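Gram-negative insecticidal protein (Chromobacterium piscinae, PDB 6FBM) is an insecticidal toxin of the MACPF and beta-tripod families that probably acts by forming pores in target-cell membranes. Local coordinates at residues L444-Q449 and P472-A477. Sequence-based numbering, arbitrary orientation.
Sequences LCADVQ and PGAAGA
The flat carboxamide of Gln449 reaches Ala475 with its oxygen, OE1 taking a hydrogen bond from Ala475 N (2.8 Å). The donor stands above the amide plane, 39° out of it, and the Ala475 methyl sits beside the same oxygen, CB to OE1 3.4 Å. A glutamine suits this place: chi1 of -70° sets CG beside its own backbone N, CB and CG pass close to Gly473 O and Ala474 CA, and the extended chain carries the carboxamide out to the backbone N-H of the turn that follows strand 468-473. At the other end, the puckered ring of Pro472 offers its CB to both methyls of Val448, CG1 and CG2 each at 3.8 Å, and the two side chains cross obliquely. Cys507 of strand 506-508 also touches both, making this the buried end of the contact, where a branched apolar residue and a rigid ring fit well.

Between these two ends, Gln449 N donates a nearly straight bond to Gly473 O (2.8 Å, 162° at the hydrogen), and Gly473 also bonds through its backbone with Thr450, where strand 450-457 begins. Farther along, the small methyls of Ala446 and Ala474 meet at 3.8 Å, and Ala474 CB also lies 3.5 Å from Asp447 O, a methyl fitting closely beside both. Beyond, Ala474 to Ala477 form a type II beta turn closed by Ala477 N to Ala474 O, with Gly476 at the positive phi of its third position. Thr510 bonds to the turn through Gly476. The arrangement is that of an antiparallel strand pair, 450-457 with 468-473, at the end where the polypeptide enters 450-457 from strand 445-447 and leaves 468-473 through a beta turn, within the Vps62-related part of the toxin.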
# COMPACT_ATOMS: atom_id res chain seq x y z
N LEU A 444 -52.69 7.26 -32.21
CA LEU A 444 -53.95 7.17 -31.47
C LEU A 444 -55.18 7.38 -32.34
O LEU A 444 -56.31 7.25 -31.86
CB LEU A 444 -53.97 8.21 -30.36
CG LEU A 444 -52.73 8.32 -29.48
CD1 LEU A 444 -53.05 9.23 -28.30
CD2 LEU A 444 -52.29 6.94 -29.01
N CYS A 445 -54.98 7.69 -33.62
CA CYS A 445 -56.09 8.05 -34.49
C CYS A 445 -56.24 7.06 -35.62
O CYS A 445 -55.30 6.33 -35.97
CB CYS A 445 -55.86 9.43 -35.08
SG CYS A 445 -55.59 10.72 -33.86
N ALA A 446 -57.45 7.06 -36.18
CA ALA A 446 -57.81 6.32 -37.39
C ALA A 446 -58.22 7.32 -38.46
O ALA A 446 -58.97 8.26 -38.17
CB ALA A 446 -58.95 5.37 -37.11
N ASP A 447 -57.74 7.13 -39.69
CA ASP A 447 -58.16 7.94 -40.84
C ASP A 447 -59.68 7.97 -40.94
O ASP A 447 -60.35 6.99 -40.59
CB ASP A 447 -57.60 7.38 -42.15
CG ASP A 447 -56.08 7.47 -42.24
OD1 ASP A 447 -55.47 8.33 -41.55
OD2 ASP A 447 -55.52 6.68 -43.02
N VAL A 448 -60.23 9.09 -41.42
CA VAL A 448 -61.69 9.19 -41.54
C VAL A 448 -62.17 8.19 -42.60
O VAL A 448 -61.56 8.05 -43.65
CB VAL A 448 -62.16 10.62 -41.84
CG1 VAL A 448 -63.67 10.66 -42.02
CG2 VAL A 448 -61.78 11.55 -40.71
N GLN A 449 -63.24 7.46 -42.26
CA GLN A 449 -63.85 6.47 -43.14
C GLN A 449 -65.21 6.95 -43.66
O GLN A 449 -65.44 6.96 -44.87
CB GLN A 449 -63.98 5.14 -42.41
CG GLN A 449 -62.64 4.49 -42.17
CD GLN A 449 -62.74 3.05 -41.73
OE1 GLN A 449 -63.56 2.69 -40.88
NE2 GLN A 449 -61.91 2.20 -42.34
N PRO A 472 -67.21 13.21 -38.81
CA PRO A 472 -66.36 12.11 -39.21
C PRO A 472 -66.54 10.86 -38.32
O PRO A 472 -67.07 10.93 -37.20
CB PRO A 472 -64.97 12.72 -39.07
CG PRO A 472 -65.10 13.60 -37.88
CD PRO A 472 -66.48 14.18 -37.97
N GLY A 473 -66.13 9.72 -38.85
CA GLY A 473 -66.21 8.45 -38.14
C GLY A 473 -65.24 7.43 -38.73
O GLY A 473 -64.80 7.52 -39.89
N ALA A 474 -64.92 6.45 -37.92
CA ALA A 474 -64.05 5.38 -38.34
C ALA A 474 -64.36 4.12 -37.55
O ALA A 474 -64.95 4.20 -36.46
CB ALA A 474 -62.60 5.79 -38.16
N ALA A 475 -63.97 2.97 -38.10
CA ALA A 475 -64.06 1.71 -37.37
C ALA A 475 -63.17 1.82 -36.15
O ALA A 475 -61.99 2.12 -36.28
CB ALA A 475 -63.62 0.54 -38.25
N GLY A 476 -63.76 1.64 -34.98
CA GLY A 476 -63.02 1.69 -33.72
C GLY A 476 -62.80 3.07 -33.07
O GLY A 476 -62.35 3.14 -31.90
N ALA A 477 -63.11 4.16 -33.79
CA ALA A 477 -63.01 5.50 -33.23
C ALA A 477 -64.26 5.88 -32.44
O ALA A 477 -65.35 5.42 -32.74
CB ALA A 477 -62.77 6.53 -34.32